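Local coordinates for catalase (Pseudomonas syringae, PDB 1M7S), which breaks down hydrogen peroxide into water and oxygen at a heme group, protecting the cell from peroxide damage, at residues P47-H52 with E304-A309; V87-V92 with A183-M188; H206-H211 with L255-L260. All blocks are in the same frame, centred on the assembly; numbering follows the deposited sequence.

Contact 1 of 3, residues P47-H52 with E304-A309. With HEM (protoporphyrin IX containing Fe), chain E.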
loop_
_atom_site.group_PDB
_atom_site.type_symbol
_atom_site.label_atom_id
_atom_site.label_comp_id
_atom_site.label_asym_id
_atom_site.label_seq_id
_atom_site.Cartn_x
_atom_site.Cartn_y
_atom_site.Cartn_z
ATOM N N PRO A 47 4.114 8.586 0.994
ATOM C CA PRO A 47 5.122 9.010 0.027
ATOM C C PRO A 47 5.042 10.518 -0.204
ATOM O O PRO A 47 3.909 11.017 -0.317
ATOM C CB PRO A 47 4.849 8.243 -1.303
ATOM C CG PRO A 47 4.085 7.036 -0.720
ATOM C CD PRO A 47 3.205 7.625 0.406
ATOM N N GLU A 48 6.210 11.197 -0.222
ATOM C CA GLU A 48 6.154 12.619 -0.619
ATOM C C GLU A 48 5.838 12.744 -2.118
ATOM O O GLU A 48 6.008 11.784 -2.881
ATOM C CB GLU A 48 7.444 13.383 -0.257
ATOM C CG GLU A 48 8.619 13.059 -1.187
ATOM C CD GLU A 48 9.957 13.680 -0.758
ATOM O OE1 GLU A 48 10.135 14.221 0.368
ATOM O OE2 GLU A 48 10.882 13.638 -1.630
ATOM N N ARG A 49 5.442 13.937 -2.584
ATOM C CA ARG A 49 5.187 14.122 -4.007
ATOM C C ARG A 49 6.521 13.846 -4.763
ATOM O O ARG A 49 7.603 14.193 -4.278
ATOM C CB ARG A 49 4.721 15.525 -4.348
ATOM C CG ARG A 49 3.321 15.896 -3.765
ATOM C CD ARG A 49 3.206 17.404 -3.705
ATOM N NE ARG A 49 1.800 17.799 -3.328
ATOM C CZ ARG A 49 1.303 17.579 -2.125
ATOM N NH1 ARG A 49 2.000 17.058 -1.106
ATOM N NH2 ARG A 49 0.034 17.970 -1.946
ATOM N N VAL A 50 6.410 13.209 -5.930
ATOM C CA VAL A 50 7.598 12.825 -6.729
ATOM C C VAL A 50 8.336 14.063 -7.183
ATOM O O VAL A 50 9.570 14.035 -7.340
ATOM C CB VAL A 50 7.170 11.892 -7.874
ATOM C CG1 VAL A 50 6.391 12.640 -8.968
ATOM C CG2 VAL A 50 8.388 11.257 -8.556
ATOM N N VAL A 51 7.644 15.192 -7.346
ATOM C CA VAL A 51 8.223 16.489 -7.589
ATOM C C VAL A 51 7.330 17.489 -6.742
ATOM O O VAL A 51 6.195 17.103 -6.470
ATOM C CB VAL A 51 8.340 17.009 -9.023
ATOM C CG1 VAL A 51 9.422 16.241 -9.834
ATOM C CG2 VAL A 51 7.015 16.881 -9.776
ATOM N N HIS A 52 7.896 18.654 -6.505
ATOM C CA HIS A 52 7.190 19.678 -5.675
ATOM C C HIS A 52 6.822 19.101 -4.304
ATOM O O HIS A 52 5.861 19.477 -3.642
ATOM C CB HIS A 52 5.944 20.177 -6.413
ATOM C CG HIS A 52 6.197 20.882 -7.725
ATOM N ND1 HIS A 52 6.138 22.235 -7.801
ATOM C CD2 HIS A 52 6.479 20.449 -8.983
ATOM C CE1 HIS A 52 6.381 22.629 -9.062
ATOM N NE2 HIS A 52 6.587 21.528 -9.785
ATOM N N GLU A 304 -0.414 18.495 2.899
ATOM C CA GLU A 304 0.231 17.284 2.368
ATOM C C GLU A 304 -0.764 16.512 1.513
ATOM O O GLU A 304 -0.395 16.023 0.467
ATOM C CB GLU A 304 0.754 16.407 3.524
ATOM C CG GLU A 304 1.699 15.314 3.041
ATOM C CD GLU A 304 2.927 15.828 2.294
ATOM O OE1 GLU A 304 3.448 15.082 1.409
ATOM O OE2 GLU A 304 3.449 16.918 2.549
ATOM N N GLN A 305 -2.014 16.344 2.021
ATOM C CA GLN A 305 -2.977 15.538 1.291
ATOM C C GLN A 305 -3.712 16.202 0.135
ATOM O O GLN A 305 -4.403 15.444 -0.596
ATOM C CB GLN A 305 -3.982 14.909 2.261
ATOM C CG GLN A 305 -3.400 13.926 3.251
ATOM C CD GLN A 305 -4.460 13.247 4.093
ATOM O OE1 GLN A 305 -4.363 12.036 4.254
ATOM N NE2 GLN A 305 -5.481 13.988 4.600
ATOM N N VAL A 306 -3.545 17.480 -0.131
ATOM C CA VAL A 306 -4.272 18.081 -1.249
ATOM C C VAL A 306 -3.811 17.447 -2.551
ATOM O O VAL A 306 -2.635 17.121 -2.757
ATOM C CB VAL A 306 -4.165 19.608 -1.218
ATOM C CG1 VAL A 306 -2.775 20.137 -1.602
ATOM C CG2 VAL A 306 -5.275 20.251 -2.054
ATOM N N ALA A 307 -4.741 17.238 -3.475
ATOM C CA ALA A 307 -4.506 16.576 -4.757
ATOM C C ALA A 307 -4.793 17.567 -5.888
ATOM O O ALA A 307 -5.965 17.843 -6.166
ATOM C CB ALA A 307 -5.397 15.342 -4.847
ATOM N N MET A 308 -3.736 18.225 -6.372
ATOM C CA MET A 308 -3.906 19.189 -7.467
ATOM C C MET A 308 -3.737 18.460 -8.793
ATOM O O MET A 308 -2.733 17.740 -8.913
ATOM C CB MET A 308 -2.805 20.259 -7.381
ATOM C CG MET A 308 -2.756 21.080 -6.089
ATOM S SD MET A 308 -4.225 22.181 -6.112
ATOM C CE MET A 308 -3.865 23.153 -4.647
ATOM N N ALA A 309 -4.655 18.579 -9.749
ATOM C CA ALA A 309 -4.468 17.839 -11.003
ATOM C C ALA A 309 -5.103 18.586 -12.157
ATOM O O ALA A 309 -6.292 18.925 -12.080
ATOM C CB ALA A 309 -5.182 16.477 -10.825
HETATM C CHA HEM E . 3.432 18.344 -9.266
HETATM C CHB HEM E . 3.590 22.309 -12.036
HETATM C CHC HEM E . 5.025 19.617 -15.785
HETATM C CHD HEM E . 3.910 15.594 -13.292
HETATM C C1A HEM E . 3.367 19.646 -9.703
HETATM C C2A HEM E . 3.030 20.804 -8.841
HETATM C C3A HEM E . 3.074 21.894 -9.605
HETATM C C4A HEM E . 3.455 21.474 -10.943
HETATM C CMA HEM E . 2.777 23.352 -9.227
HETATM C CAA HEM E . 2.685 20.638 -7.351
HETATM C CBA HEM E . 1.153 20.689 -7.029
HETATM C CGA HEM E . 0.975 20.715 -5.488
HETATM O O1A HEM E . 0.455 19.664 -5.039
HETATM O O2A HEM E . 1.331 21.796 -4.978
HETATM C C1B HEM E . 3.959 21.933 -13.300
HETATM C C2B HEM E . 4.032 22.808 -14.462
HETATM C C3B HEM E . 4.447 22.058 -15.504
HETATM C C4B HEM E . 4.623 20.715 -15.024
HETATM C CMB HEM E . 3.708 24.308 -14.414
HETATM C CAB HEM E . 4.734 22.432 -16.958
HETATM C CBB HEM E . 4.167 23.447 -17.581
HETATM C C1C HEM E . 4.739 18.316 -15.459
HETATM C C2C HEM E . 4.691 17.218 -16.396
HETATM C C3C HEM E . 4.357 16.112 -15.717
HETATM C C4C HEM E . 4.241 16.488 -14.324
HETATM C CMC HEM E . 4.907 17.318 -17.930
HETATM C CAC HEM E . 4.143 14.663 -16.197
HETATM C CBC HEM E . 3.545 14.340 -17.357
HETATM C C1D HEM E . 3.758 16.012 -11.964
HETATM C C2D HEM E . 3.512 15.113 -10.848
HETATM C C3D HEM E . 3.379 15.855 -9.747
HETATM C C4D HEM E . 3.537 17.239 -10.135
HETATM C CMD HEM E . 3.454 13.586 -11.026
HETATM C CAD HEM E . 3.094 15.380 -8.293
HETATM C CBD HEM E . 1.551 15.496 -8.012
HETATM C CGD HEM E . 1.121 14.875 -6.696
HETATM O O1D HEM E . 0.034 15.331 -6.194
HETATM O O2D HEM E . 1.760 13.950 -6.138
HETATM N NA HEM E . 3.666 20.114 -10.951
HETATM N NB HEM E . 4.304 20.649 -13.671
HETATM N NC HEM E . 4.489 17.842 -14.189
HETATM N ND HEM E . 3.714 17.308 -11.492
HETATM FE FE HEM E . 3.979 18.968 -12.595
HETATM O O HOH W 1 2.378 13.186 0.245
HETATM O O HOH W 2 4.696 16.271 -0.669
HETATM O O HOH W 3 6.424 19.565 -12.507
#

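Contact 2 of 3, residues V87-V92 with A183-M188. With HEM (protoporphyrin IX containing Fe), chain E.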
loop_
_atom_site.group_PDB
_atom_site.type_symbol
_atom_site.label_atom_id
_atom_site.label_comp_id
_atom_site.label_asym_id
_atom_site.label_seq_id
_atom_site.Cartn_x
_atom_site.Cartn_y
_atom_site.Cartn_z
ATOM N N VAL A 87 -4.552 27.100 -2.120
ATOM C CA VAL A 87 -3.371 27.291 -2.969
ATOM C C VAL A 87 -2.194 26.523 -2.332
ATOM O O VAL A 87 -2.048 26.669 -1.145
ATOM C CB VAL A 87 -3.042 28.766 -3.162
ATOM C CG1 VAL A 87 -1.627 28.991 -3.723
ATOM C CG2 VAL A 87 -4.063 29.464 -4.114
ATOM N N ARG A 88 -1.440 25.765 -3.105
ATOM C CA ARG A 88 -0.221 25.152 -2.535
ATOM C C ARG A 88 0.927 25.766 -3.390
ATOM O O ARG A 88 0.909 25.698 -4.630
ATOM C CB ARG A 88 -0.204 23.617 -2.665
ATOM C CG ARG A 88 1.039 23.033 -1.892
ATOM C CD ARG A 88 0.743 21.524 -1.695
ATOM N NE ARG A 88 2.005 20.864 -1.269
ATOM C CZ ARG A 88 3.069 20.602 -2.001
ATOM N NH1 ARG A 88 3.229 20.881 -3.291
ATOM N NH2 ARG A 88 4.079 19.992 -1.319
ATOM N N PHE A 89 1.908 26.363 -2.674
ATOM C CA PHE A 89 3.080 26.946 -3.297
ATOM C C PHE A 89 4.218 25.904 -3.092
ATOM O O PHE A 89 4.119 25.229 -2.077
ATOM C CB PHE A 89 3.530 28.249 -2.597
ATOM C CG PHE A 89 2.625 29.422 -2.931
ATOM C CD1 PHE A 89 2.623 30.005 -4.174
ATOM C CD2 PHE A 89 1.770 29.926 -1.946
ATOM C CE1 PHE A 89 1.799 31.074 -4.466
ATOM C CE2 PHE A 89 0.933 30.988 -2.204
ATOM C CZ PHE A 89 0.955 31.572 -3.480
ATOM N N SER A 90 5.232 25.886 -3.938
ATOM C CA SER A 90 6.263 24.846 -3.670
ATOM C C SER A 90 7.546 25.081 -4.415
ATOM O O SER A 90 7.570 25.931 -5.311
ATOM C CB SER A 90 5.709 23.505 -4.198
ATOM O OG SER A 90 5.223 23.620 -5.535
ATOM N N SER A 91 8.606 24.324 -4.061
ATOM C CA SER A 91 9.780 24.306 -4.962
ATOM C C SER A 91 9.612 23.016 -5.745
ATOM O O SER A 91 8.453 22.543 -5.838
ATOM C CB SER A 91 11.094 24.353 -4.210
ATOM O OG SER A 91 11.019 23.214 -3.348
ATOM N N VAL A 92 10.600 22.491 -6.483
ATOM C CA VAL A 92 10.325 21.416 -7.417
ATOM C C VAL A 92 11.130 20.138 -7.182
ATOM O O VAL A 92 10.630 19.044 -7.069
ATOM C CB VAL A 92 10.675 21.879 -8.864
ATOM C CG1 VAL A 92 10.547 20.744 -9.879
ATOM C CG2 VAL A 92 9.727 22.993 -9.319
ATOM N N ALA A 183 12.151 36.037 -3.078
ATOM C CA ALA A 183 12.209 36.446 -1.654
ATOM C C ALA A 183 10.962 35.965 -0.909
ATOM O O ALA A 183 11.004 35.822 0.342
ATOM C CB ALA A 183 12.325 37.951 -1.541
ATOM N N GLY A 184 9.891 35.675 -1.639
ATOM C CA GLY A 184 8.687 35.162 -0.985
ATOM C C GLY A 184 7.703 34.705 -2.063
ATOM O O GLY A 184 7.657 35.309 -3.145
ATOM N N TYR A 185 6.815 33.824 -1.720
ATOM C CA TYR A 185 5.766 33.378 -2.661
ATOM C C TYR A 185 4.801 34.542 -2.961
ATOM O O TYR A 185 4.247 34.633 -4.069
ATOM C CB TYR A 185 4.963 32.227 -2.094
ATOM C CG TYR A 185 5.716 30.909 -1.999
ATOM C CD1 TYR A 185 6.360 30.395 -3.123
ATOM C CD2 TYR A 185 5.646 30.195 -0.812
ATOM C CE1 TYR A 185 7.001 29.169 -3.051
ATOM C CE2 TYR A 185 6.263 28.943 -0.737
ATOM C CZ TYR A 185 6.926 28.473 -1.843
ATOM O OH TYR A 185 7.565 27.245 -1.744
ATOM N N ARG A 186 4.715 35.470 -2.005
ATOM C CA ARG A 186 3.894 36.660 -2.185
ATOM C C ARG A 186 4.506 37.611 -3.216
ATOM O O ARG A 186 3.788 38.469 -3.720
ATOM C CB ARG A 186 3.837 37.503 -0.865
ATOM C CG ARG A 186 3.210 36.722 0.282
ATOM C CD ARG A 186 3.001 37.688 1.494
ATOM N NE ARG A 186 4.309 38.025 2.056
ATOM C CZ ARG A 186 4.558 39.169 2.669
ATOM N NH1 ARG A 186 3.548 40.056 2.728
ATOM N NH2 ARG A 186 5.747 39.433 3.203
ATOM N N PHE A 187 5.768 37.509 -3.535
ATOM C CA PHE A 187 6.503 38.354 -4.438
ATOM C C PHE A 187 6.884 37.643 -5.739
ATOM O O PHE A 187 7.958 37.887 -6.259
ATOM C CB PHE A 187 7.753 38.915 -3.722
ATOM C CG PHE A 187 7.350 39.576 -2.422
ATOM C CD1 PHE A 187 7.679 38.967 -1.218
ATOM C CD2 PHE A 187 6.640 40.755 -2.402
ATOM C CE1 PHE A 187 7.322 39.523 -0.004
ATOM C CE2 PHE A 187 6.256 41.330 -1.190
ATOM C CZ PHE A 187 6.586 40.720 0.012
ATOM N N MET A 188 5.991 36.802 -6.212
ATOM C CA MET A 188 6.184 36.145 -7.491
ATOM C C MET A 188 4.852 36.149 -8.256
ATOM O O MET A 188 3.784 36.050 -7.642
ATOM C CB MET A 188 6.668 34.700 -7.445
ATOM C CG MET A 188 5.759 33.621 -6.916
ATOM S SD MET A 188 6.695 32.058 -6.677
ATOM C CE MET A 188 5.232 30.997 -6.685
HETATM C CHA HEM E . 3.432 18.344 -9.266
HETATM C CHB HEM E . 3.590 22.309 -12.036
HETATM C CHC HEM E . 5.025 19.617 -15.785
HETATM C CHD HEM E . 3.910 15.594 -13.292
HETATM C C1A HEM E . 3.367 19.646 -9.703
HETATM C C2A HEM E . 3.030 20.804 -8.841
HETATM C C3A HEM E . 3.074 21.894 -9.605
HETATM C C4A HEM E . 3.455 21.474 -10.943
HETATM C CMA HEM E . 2.777 23.352 -9.227
HETATM C CAA HEM E . 2.685 20.638 -7.351
HETATM C CBA HEM E . 1.153 20.689 -7.029
HETATM C CGA HEM E . 0.975 20.715 -5.488
HETATM O O1A HEM E . 0.455 19.664 -5.039
HETATM O O2A HEM E . 1.331 21.796 -4.978
HETATM C C1B HEM E . 3.959 21.933 -13.300
HETATM C C2B HEM E . 4.032 22.808 -14.462
HETATM C C3B HEM E . 4.447 22.058 -15.504
HETATM C C4B HEM E . 4.623 20.715 -15.024
HETATM C CMB HEM E . 3.708 24.308 -14.414
HETATM C CAB HEM E . 4.734 22.432 -16.958
HETATM C CBB HEM E . 4.167 23.447 -17.581
HETATM C C1C HEM E . 4.739 18.316 -15.459
HETATM C C2C HEM E . 4.691 17.218 -16.396
HETATM C C3C HEM E . 4.357 16.112 -15.717
HETATM C C4C HEM E . 4.241 16.488 -14.324
HETATM C CMC HEM E . 4.907 17.318 -17.930
HETATM C CAC HEM E . 4.143 14.663 -16.197
HETATM C CBC HEM E . 3.545 14.340 -17.357
HETATM C C1D HEM E . 3.758 16.012 -11.964
HETATM C C2D HEM E . 3.512 15.113 -10.848
HETATM C C3D HEM E . 3.379 15.855 -9.747
HETATM C C4D HEM E . 3.537 17.239 -10.135
HETATM C CMD HEM E . 3.454 13.586 -11.026
HETATM C CAD HEM E . 3.094 15.380 -8.293
HETATM C CBD HEM E . 1.551 15.496 -8.012
HETATM C CGD HEM E . 1.121 14.875 -6.696
HETATM O O1D HEM E . 0.034 15.331 -6.194
HETATM O O2D HEM E . 1.760 13.950 -6.138
HETATM N NA HEM E . 3.666 20.114 -10.951
HETATM N NB HEM E . 4.304 20.649 -13.671
HETATM N NC HEM E . 4.489 17.842 -14.189
HETATM N ND HEM E . 3.714 17.308 -11.492
HETATM FE FE HEM E . 3.979 18.968 -12.595
HETATM O O HOH W 3 6.424 19.565 -12.507
#

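Contact 3 of 3, residues H206-H211 with L255-L260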
loop_
_atom_site.group_PDB
_atom_site.type_symbol
_atom_site.label_atom_id
_atom_site.label_comp_id
_atom_site.label_asym_id
_atom_site.label_seq_id
_atom_site.Cartn_x
_atom_site.Cartn_y
_atom_site.Cartn_z
ATOM N N HIS A 206 -11.608 28.801 -27.761
ATOM C CA HIS A 206 -10.586 29.803 -27.783
ATOM C C HIS A 206 -9.376 29.220 -26.977
ATOM O O HIS A 206 -9.654 28.449 -26.079
ATOM C CB HIS A 206 -10.904 31.142 -27.155
ATOM C CG HIS A 206 -11.869 31.981 -27.948
ATOM N ND1 HIS A 206 -13.217 31.644 -27.960
ATOM C CD2 HIS A 206 -11.709 33.084 -28.691
ATOM C CE1 HIS A 206 -13.872 32.530 -28.713
ATOM N NE2 HIS A 206 -12.989 33.410 -29.152
ATOM N N TYR A 207 -8.167 29.561 -27.409
ATOM C CA TYR A 207 -6.996 29.101 -26.652
ATOM C C TYR A 207 -6.581 30.231 -25.724
ATOM O O TYR A 207 -6.385 31.384 -26.144
ATOM C CB TYR A 207 -5.864 28.708 -27.625
ATOM C CG TYR A 207 -6.178 27.407 -28.336
ATOM C CD1 TYR A 207 -6.722 27.396 -29.632
ATOM C CD2 TYR A 207 -5.973 26.188 -27.713
ATOM C CE1 TYR A 207 -7.010 26.205 -30.254
ATOM C CE2 TYR A 207 -6.254 24.984 -28.340
ATOM C CZ TYR A 207 -6.800 24.996 -29.616
ATOM O OH TYR A 207 -7.106 23.822 -30.271
ATOM N N VAL A 208 -6.385 29.920 -24.450
ATOM C CA VAL A 208 -6.080 31.002 -23.501
ATOM C C VAL A 208 -4.901 30.672 -22.601
ATOM O O VAL A 208 -4.814 29.545 -22.094
ATOM C CB VAL A 208 -7.347 31.131 -22.592
ATOM C CG1 VAL A 208 -7.117 32.164 -21.528
ATOM C CG2 VAL A 208 -8.604 31.495 -23.393
ATOM N N LYS A 209 -4.065 31.663 -22.345
ATOM C CA LYS A 209 -3.019 31.542 -21.346
ATOM C C LYS A 209 -3.453 32.321 -20.093
ATOM O O LYS A 209 -4.094 33.367 -20.170
ATOM C CB LYS A 209 -1.716 32.071 -21.884
ATOM C CG LYS A 209 -1.059 31.004 -22.767
ATOM C CD LYS A 209 0.362 31.522 -23.051
ATOM C CE LYS A 209 1.067 30.465 -23.889
ATOM N NZ LYS A 209 2.352 30.067 -23.327
ATOM N N PHE A 210 -3.155 31.806 -18.906
ATOM C CA PHE A 210 -3.502 32.435 -17.631
ATOM C C PHE A 210 -2.267 32.957 -16.908
ATOM O O PHE A 210 -1.217 32.293 -16.866
ATOM C CB PHE A 210 -4.126 31.398 -16.675
ATOM C CG PHE A 210 -5.454 30.870 -17.121
ATOM C CD1 PHE A 210 -6.623 31.615 -16.893
ATOM C CD2 PHE A 210 -5.582 29.656 -17.748
ATOM C CE1 PHE A 210 -7.847 31.142 -17.307
ATOM C CE2 PHE A 210 -6.799 29.163 -18.133
ATOM C CZ PHE A 210 -7.961 29.902 -17.922
ATOM N N HIS A 211 -2.373 34.107 -16.280
ATOM C CA HIS A 211 -1.298 34.807 -15.610
ATOM C C HIS A 211 -1.807 35.430 -14.305
ATOM O O HIS A 211 -2.698 36.303 -14.387
ATOM C CB HIS A 211 -0.740 35.917 -16.527
ATOM C CG HIS A 211 0.274 36.847 -15.914
ATOM N ND1 HIS A 211 0.251 38.217 -16.154
ATOM C CD2 HIS A 211 1.315 36.644 -15.077
ATOM C CE1 HIS A 211 1.244 38.787 -15.473
ATOM N NE2 HIS A 211 1.923 37.866 -14.815
ATOM N N LEU A 255 -5.927 38.032 -11.880
ATOM C CA LEU A 255 -5.856 37.023 -12.951
ATOM C C LEU A 255 -6.106 37.663 -14.306
ATOM O O LEU A 255 -7.143 38.321 -14.526
ATOM C CB LEU A 255 -6.903 35.922 -12.699
ATOM C CG LEU A 255 -6.963 34.763 -13.698
ATOM C CD1 LEU A 255 -5.590 34.039 -13.719
ATOM C CD2 LEU A 255 -8.093 33.822 -13.360
ATOM N N TYR A 256 -5.160 37.444 -15.214
ATOM C CA TYR A 256 -5.270 37.872 -16.592
ATOM C C TYR A 256 -5.300 36.713 -17.598
ATOM O O TYR A 256 -4.647 35.670 -17.389
ATOM C CB TYR A 256 -4.087 38.775 -16.947
ATOM C CG TYR A 256 -4.081 40.130 -16.307
ATOM C CD1 TYR A 256 -3.595 40.264 -15.005
ATOM C CD2 TYR A 256 -4.524 41.275 -16.975
ATOM C CE1 TYR A 256 -3.567 41.503 -14.389
ATOM C CE2 TYR A 256 -4.512 42.521 -16.362
ATOM C CZ TYR A 256 -4.046 42.613 -15.069
ATOM O OH TYR A 256 -4.012 43.810 -14.409
ATOM N N VAL A 257 -5.976 36.958 -18.738
ATOM C CA VAL A 257 -5.971 35.980 -19.835
ATOM C C VAL A 257 -5.440 36.583 -21.138
ATOM O O VAL A 257 -5.576 37.792 -21.369
ATOM C CB VAL A 257 -7.282 35.268 -20.139
ATOM C CG1 VAL A 257 -7.689 34.370 -18.953
ATOM C CG2 VAL A 257 -8.432 36.212 -20.519
ATOM N N GLN A 258 -4.770 35.749 -21.958
ATOM C CA GLN A 258 -4.307 36.085 -23.297
ATOM C C GLN A 258 -5.099 35.148 -24.193
ATOM O O GLN A 258 -5.232 33.957 -23.839
ATOM C CB GLN A 258 -2.811 35.883 -23.623
ATOM C CG GLN A 258 -1.932 36.963 -23.031
ATOM C CD GLN A 258 -0.482 36.549 -23.293
ATOM O OE1 GLN A 258 -0.103 35.503 -22.748
ATOM N NE2 GLN A 258 0.275 37.322 -24.049
ATOM N N VAL A 259 -5.753 35.663 -25.227
ATOM C CA VAL A 259 -6.685 34.856 -26.002
ATOM C C VAL A 259 -6.354 34.772 -27.467
ATOM O O VAL A 259 -6.070 35.851 -28.011
ATOM C CB VAL A 259 -8.106 35.508 -25.880
ATOM C CG1 VAL A 259 -9.224 34.797 -26.607
ATOM C CG2 VAL A 259 -8.521 35.639 -24.424
ATOM N N LEU A 260 -6.382 33.574 -28.030
ATOM C CA LEU A 260 -6.203 33.387 -29.463
ATOM C C LEU A 260 -7.259 32.415 -29.984
ATOM O O LEU A 260 -7.691 31.443 -29.332
ATOM C CB LEU A 260 -4.843 32.818 -29.858
ATOM C CG LEU A 260 -3.589 33.662 -29.669
ATOM C CD1 LEU A 260 -2.326 32.853 -29.951
ATOM C CD2 LEU A 260 -3.599 34.875 -30.569
#

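Contact 1 of 3, residues P47-H52 with E304-A309
The carbonyl oxygen of Glu304 is held by both terminal nitrogens of Arg49, with Arg339 NH2 as a further donor. Arg49 NH1 lies 3.0 Å from Glu304 O and Arg49 NH2 lies 3.1 Å from it. Both bonds are bent, at 135° and 132°, and weak, because one oxygen at the guanidinium edge cannot line up with two N-H bonds. The third nitrogen does better: Arg49 NE gives a straighter bond to propionate oxygen O1A of the heme, 2.9 Å away. The Arg49 chain runs extended from CG to NE, which carries the guanidinium across from its loop to Glu304. The bend of Glu304 at chi2 (58°) brings its carboxylate round too, standing almost perpendicular to the guanidinium, with OE1 3.5 Å from Arg49 NH1 in a salt bridge. One water, accepting from Arg49 N and NH1, donates to Glu304 OE1 at 2.7 Å; another links that oxygen to Pro47 O.

This is the heme pocket of the catalase fold, and the loop 47-52 lines part of its distal side. His52, predicted to be an active-site residue, lays its ring over the porphyrin, with His52 CD2 3.3 Å from heme C1A. The iron carries a water at 2.5 Å on this side, and only a weak, long bond joins that water to His52 NE2. Beside His52, Val51 CG2 packs 3.5 Å from heme C4D, while from the other segment Met308 CG rests against the propionate that Arg49 binds.

Contact 2 of 3, residues V87-V92 with A183-M188
Phe89 and Tyr185 pack through a reciprocal pair of CH-pi contacts. Their rings are nearly parallel, at 13°, but slid so far past one another that they barely overlap, with centroids 4.8 Å apart. What lies over each ring is therefore the other residue's CB: Tyr185 CB stands 3.8 Å from the Phe89 centroid, close to the ring normal, and Phe89 CB sits over the middle of the Tyr185 ring. Phe89 CG is anti to its carbonyl carbon (chi1 -75°), which lays the ring alongside Tyr185. Val87 CG1 touches the opposite face of the Phe89 ring near its rim. Met188 closes the group: its CE reaches Phe89 CD1 at 3.8 Å, and its SD lies in the plane of the Tyr185 ring, at the edge. The phenol end runs on to the backbone, where Tyr185 OH is 3.3 Å from Ser90 CA.

Away from this dense core the chain is looser, with Ala183, Arg186 and Phe187 partly exposed. A tight turn, closed by Phe187 N to Gly184 O, carries Arg186 and Phe187 away from the strand, and Arg186 makes a salt bridge with Asp240. The strand's other side is polar and faces the heme: Arg88 NH1 donates to propionate O2A at 2.7 Å and a straight 165°, and Ser90 OG bonds to His52 ND1, so a second-shell serine helps fix the predicted catalytic histidine.

Strand 82-90, a barrel strand running between 55-64 and 107-114, presents Phe89 to Leu241 of helix 236-246, Phe108 of strand 107-114 and Leu292 of strand 284-295, while Leu237 of that helix packs on Tyr185.

Contact 3 of 3, residues H206-H211 with L255-L260
Lys209 and Gln258 face each other in one of the hydrogen-bonded pairs of two antiparallel strands. Lys209 N donates to Gln258 O at 3.0 Å and Gln258 N returns a bond to Lys209 O at 3.1 Å; similar pairs of hydrogen bonds join Tyr207 to Leu260 and His211 to Tyr256. From CB outward, the lysine chain first passes Gln258 OE1: Lys209 CB is 3.9 Å from it and Lys209 CD 4.0 Å, while CG stands back at 4.6 Å. CE already leads away from the other strand, and the bend at chi4 (-128°) turns NZ to the carbonyls of Lys277 and Val193, with Trp279 in a cation-pi contact. Gln258 NE2 goes to Val282 O and Trp279 O, tying both side chains to the same loop region.

On the opposite face the packing is apolar and tight. Val208 CG1 presses on Val257 CB at 3.4 Å, and Phe210 CD1 lies 3.6 Å from Val257 CG1, these two side chains running side by side.

The pair forms part of the antiparallel barrel of catalase: strand 205-214 also bonds to 190-191 and 196-199, and strand 252-260 continues the sheet to 284-295.

Along the chain, contact 1 closes a long loop between 47-52 and 304-309 that encloses the other two: contact 2 closes first, then contact 3 opens. Contacts 1 and 2 have centres 15 Å apart and touch, sharing the heme, one of whose propionates takes Arg49 on O1A and Arg88 on O2A, while His52 N also meets Val92 O. Contact 3 stands off, its centre 26 Å from contact 1 and 21 Å from contact 2, yet its two strands belong to the same sheet as strand 82-90. The barrel is thus met at two places: where it borders the heme pocket, and in a section with no direct part in it.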